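Local structure of twitching motility protein PilT (Aquifex aeolicus, 2EYU) at residues R23-T34 with G123-N133. The protein probably hydrolyses ATP to power retraction of type IV pili, the movement behind twitching motility. The protein carries 1 engineered substitution. Residues are numbered along the deposited sequence; the frame is centred on the assembly and turned at random.
Sequences RKMGLILVTGPT and GHLVFGTLHTN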
loop_
_atom_site.group_PDB
_atom_site.type_symbol
_atom_site.label_atom_id
_atom_site.label_comp_id
_atom_site.label_asym_id
_atom_site.label_seq_id
_atom_site.Cartn_x
_atom_site.Cartn_y
_atom_site.Cartn_z
ATOM N N ARG A 23 4.383 -6.054 11.672
ATOM C CA ARG A 23 3.544 -7.255 11.525
ATOM C C ARG A 23 4.410 -8.412 11.040
ATOM O O ARG A 23 5.368 -8.224 10.301
ATOM C CB ARG A 23 2.359 -6.999 10.611
ATOM C CG ARG A 23 1.593 -5.714 10.816
ATOM C CD ARG A 23 0.462 -5.806 11.823
ATOM N NE ARG A 23 -0.562 -4.794 11.589
ATOM C CZ ARG A 23 -1.127 -4.022 12.502
ATOM N NH1 ARG A 23 -0.772 -4.124 13.780
ATOM N NH2 ARG A 23 -2.052 -3.129 12.167
ATOM N N LYS A 24 4.112 -9.645 11.458
ATOM C CA LYS A 24 4.894 -10.821 11.132
ATOM C C LYS A 24 4.471 -11.545 9.863
ATOM O O LYS A 24 5.242 -12.394 9.396
ATOM C CB LYS A 24 4.810 -11.816 12.308
ATOM C CG LYS A 24 3.390 -12.269 12.611
ATOM C CD LYS A 24 3.106 -13.643 12.015
ATOM C CE LYS A 24 3.417 -14.745 13.019
ATOM N NZ LYS A 24 3.085 -14.314 14.409
HETATM N N MSE A 25 3.302 -11.270 9.296
HETATM C CA MSE A 25 2.902 -11.827 8.000
HETATM C C MSE A 25 1.737 -11.015 7.440
HETATM O O MSE A 25 1.216 -10.135 8.126
HETATM C CB MSE A 25 2.517 -13.311 8.040
HETATM C CG MSE A 25 1.244 -13.576 8.839
HETATM SE SE MSE A 25 0.687 -15.426 8.731
HETATM C CE MSE A 25 2.093 -15.989 9.938
ATOM N N GLY A 26 1.355 -11.305 6.188
ATOM C CA GLY A 26 0.209 -10.582 5.671
ATOM C C GLY A 26 0.612 -9.587 4.597
ATOM O O GLY A 26 1.810 -9.475 4.315
ATOM N N LEU A 27 -0.393 -8.916 4.052
ATOM C CA LEU A 27 -0.137 -8.097 2.859
ATOM C C LEU A 27 -0.246 -6.599 3.077
ATOM O O LEU A 27 -1.182 -6.027 3.627
ATOM C CB LEU A 27 -1.112 -8.578 1.771
ATOM C CG LEU A 27 -0.914 -7.934 0.399
ATOM C CD1 LEU A 27 0.302 -8.542 -0.299
ATOM C CD2 LEU A 27 -2.177 -8.098 -0.430
ATOM N N ILE A 28 0.782 -5.864 2.635
ATOM C CA ILE A 28 0.757 -4.400 2.723
ATOM C C ILE A 28 0.781 -3.853 1.295
ATOM O O ILE A 28 1.708 -4.250 0.586
ATOM C CB ILE A 28 1.962 -3.815 3.454
ATOM C CG1 ILE A 28 1.972 -4.133 4.953
ATOM C CG2 ILE A 28 2.072 -2.315 3.200
ATOM C CD1 ILE A 28 3.322 -3.986 5.619
ATOM N N LEU A 29 -0.159 -3.006 0.902
ATOM C CA LEU A 29 -0.175 -2.497 -0.462
ATOM C C LEU A 29 0.008 -0.994 -0.512
ATOM O O LEU A 29 -0.594 -0.288 0.300
ATOM C CB LEU A 29 -1.511 -2.814 -1.124
ATOM C CG LEU A 29 -1.926 -4.287 -1.117
ATOM C CD1 LEU A 29 -3.232 -4.478 -1.867
ATOM C CD2 LEU A 29 -0.835 -5.136 -1.719
ATOM N N VAL A 30 0.838 -0.519 -1.450
ATOM C CA VAL A 30 0.990 0.951 -1.528
ATOM C C VAL A 30 0.662 1.334 -2.962
ATOM O O VAL A 30 1.270 0.781 -3.893
ATOM C CB VAL A 30 2.390 1.393 -1.099
ATOM C CG1 VAL A 30 2.619 2.866 -1.351
ATOM C CG2 VAL A 30 2.580 1.124 0.393
ATOM N N THR A 31 -0.310 2.214 -3.175
ATOM C CA THR A 31 -0.783 2.389 -4.549
ATOM C C THR A 31 -0.887 3.853 -4.964
ATOM O O THR A 31 -0.730 4.763 -4.171
ATOM C CB THR A 31 -2.175 1.755 -4.750
ATOM O OG1 THR A 31 -3.118 2.514 -3.996
ATOM C CG2 THR A 31 -2.210 0.322 -4.215
ATOM N N GLY A 32 -1.141 4.038 -6.261
ATOM C CA GLY A 32 -1.311 5.347 -6.855
ATOM C C GLY A 32 -0.867 5.405 -8.308
ATOM O O GLY A 32 -0.234 4.516 -8.875
ATOM N N PRO A 33 -1.211 6.510 -8.957
ATOM C CA PRO A 33 -0.926 6.654 -10.390
ATOM C C PRO A 33 0.549 6.736 -10.711
ATOM O O PRO A 33 1.449 6.447 -9.915
ATOM C CB PRO A 33 -1.642 7.977 -10.719
ATOM C CG PRO A 33 -1.697 8.714 -9.421
ATOM C CD PRO A 33 -1.902 7.663 -8.359
ATOM N N THR A 34 0.835 7.143 -11.949
ATOM C CA THR A 34 2.226 7.264 -12.372
ATOM C C THR A 34 2.939 8.332 -11.573
ATOM O O THR A 34 2.371 9.390 -11.301
ATOM C CB THR A 34 2.253 7.576 -13.886
ATOM O OG1 THR A 34 2.077 6.323 -14.561
ATOM C CG2 THR A 34 3.587 8.154 -14.294
ATOM N N GLY A 123 3.089 -17.126 6.644
ATOM C CA GLY A 123 4.153 -16.630 7.472
ATOM C C GLY A 123 5.088 -15.631 6.846
ATOM O O GLY A 123 6.218 -15.471 7.288
ATOM N N HIS A 124 4.658 -14.880 5.829
ATOM C CA HIS A 124 5.559 -13.840 5.354
ATOM C C HIS A 124 4.857 -12.498 5.228
ATOM O O HIS A 124 3.672 -12.460 4.922
ATOM C CB HIS A 124 6.144 -14.217 3.987
ATOM C CG HIS A 124 6.669 -15.614 3.939
ATOM N ND1 HIS A 124 5.889 -16.704 3.612
ATOM C CD2 HIS A 124 7.911 -16.097 4.185
ATOM C CE1 HIS A 124 6.627 -17.800 3.657
ATOM N NE2 HIS A 124 7.857 -17.458 3.998
ATOM N N LEU A 125 5.643 -11.447 5.442
ATOM C CA LEU A 125 5.179 -10.076 5.296
ATOM C C LEU A 125 5.356 -9.684 3.837
ATOM O O LEU A 125 6.470 -9.746 3.306
ATOM C CB LEU A 125 5.934 -9.120 6.214
ATOM C CG LEU A 125 5.361 -7.696 6.244
ATOM C CD1 LEU A 125 3.903 -7.703 6.674
ATOM C CD2 LEU A 125 6.151 -6.792 7.178
ATOM N N VAL A 126 4.266 -9.305 3.170
ATOM C CA VAL A 126 4.385 -9.044 1.738
ATOM C C VAL A 126 4.039 -7.594 1.413
ATOM O O VAL A 126 2.959 -7.126 1.735
ATOM C CB VAL A 126 3.508 -9.999 0.916
ATOM C CG1 VAL A 126 3.654 -9.703 -0.571
ATOM C CG2 VAL A 126 3.886 -11.452 1.195
ATOM N N PHE A 127 4.967 -6.866 0.791
ATOM C CA PHE A 127 4.694 -5.554 0.220
ATOM C C PHE A 127 4.431 -5.704 -1.277
ATOM O O PHE A 127 5.106 -6.450 -1.997
ATOM C CB PHE A 127 5.879 -4.585 0.382
ATOM C CG PHE A 127 6.107 -4.088 1.797
ATOM C CD1 PHE A 127 6.679 -4.935 2.738
ATOM C CD2 PHE A 127 5.761 -2.800 2.166
ATOM C CE1 PHE A 127 6.886 -4.491 4.033
ATOM C CE2 PHE A 127 5.958 -2.357 3.459
ATOM C CZ PHE A 127 6.522 -3.207 4.396
ATOM N N GLY A 128 3.425 -4.989 -1.783
ATOM C CA GLY A 128 3.251 -4.917 -3.216
ATOM C C GLY A 128 2.796 -3.533 -3.628
ATOM O O GLY A 128 2.406 -2.707 -2.805
ATOM N N THR A 129 2.850 -3.243 -4.929
ATOM C CA THR A 129 2.320 -1.988 -5.414
ATOM C C THR A 129 1.332 -2.263 -6.549
ATOM O O THR A 129 1.477 -3.238 -7.294
ATOM C CB THR A 129 3.333 -0.975 -5.994
ATOM O OG1 THR A 129 4.030 -1.607 -7.080
ATOM C CG2 THR A 129 4.369 -0.534 -4.982
ATOM N N LEU A 130 0.359 -1.370 -6.631
ATOM C CA LEU A 130 -0.572 -1.338 -7.756
ATOM C C LEU A 130 -0.749 0.127 -8.179
ATOM O O LEU A 130 -0.417 1.034 -7.399
ATOM C CB LEU A 130 -1.931 -1.896 -7.411
ATOM C CG LEU A 130 -2.144 -3.183 -6.635
ATOM C CD1 LEU A 130 -2.149 -2.944 -5.134
ATOM C CD2 LEU A 130 -3.461 -3.824 -7.060
ATOM N N HIS A 131 -1.287 0.330 -9.368
ATOM C CA HIS A 131 -1.554 1.676 -9.878
ATOM C C HIS A 131 -2.961 2.175 -9.629
ATOM O O HIS A 131 -3.415 3.190 -10.189
ATOM C CB HIS A 131 -1.273 1.694 -11.393
ATOM C CG HIS A 131 0.181 1.939 -11.682
ATOM N ND1 HIS A 131 0.924 1.110 -12.494
ATOM C CD2 HIS A 131 1.025 2.922 -11.302
ATOM C CE1 HIS A 131 2.159 1.563 -12.585
ATOM N NE2 HIS A 131 2.255 2.664 -11.869
ATOM N N THR A 132 -3.706 1.495 -8.766
ATOM C CA THR A 132 -5.056 1.947 -8.409
ATOM C C THR A 132 -5.014 3.211 -7.583
ATOM O O THR A 132 -4.024 3.507 -6.905
ATOM C CB THR A 132 -5.791 0.851 -7.614
ATOM O OG1 THR A 132 -4.935 0.453 -6.535
ATOM C CG2 THR A 132 -6.031 -0.383 -8.465
ATOM N N ASN A 133 -6.101 3.983 -7.626
ATOM C CA ASN A 133 -6.064 5.303 -7.001
ATOM C C ASN A 133 -6.639 5.329 -5.598
ATOM O O ASN A 133 -6.375 6.298 -4.887
ATOM C CB ASN A 133 -6.817 6.306 -7.893
ATOM C CG ASN A 133 -5.826 7.158 -8.675
ATOM O OD1 ASN A 133 -6.111 8.292 -9.054
ATOM N ND2 ASN A 133 -4.647 6.586 -8.902
#
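I28 lays its methyl CD1 over one face of the F127 ring, 3.9 Å from the centroid, a CH-pi contact, while CG2 rests nearer the rim at CD2 and CE2. I28 brings CG1 anti to its carbonyl carbon (chi1 -69°) and F127 turns its CG likewise, which sets the two side chains alongside each other; I42 and M45 of helix 38-52 also pack on the ring. The H131 imidazole is met at its edge instead, CD2 lying 3.2 Å from G32 O, with P33 O in the ring plane. F127 and I28 sit on one face of two central strands that pair in parallel; H131 lies just past their C-terminal ends. V126 N gives a hydrogen bond to G26 O and V126 O takes one from I28 N, each 2.7 Å; G128 N and O bond to I28 O and V30 N, both at 3.0 Å. Toward the C-terminal ends the pairing slackens, G32 N reaching L130 O at 3.3 Å. There T31 OG1 makes a weak bond to T132 O and a stronger partnership with S167. The amides and carbonyls of G26, I28, V126 and G128 that face the partner strand are thus largely satisfied in an apolar core, as in P-loop NTPases, where such a strand leads into what is probably the Walker A loop beginning at G32.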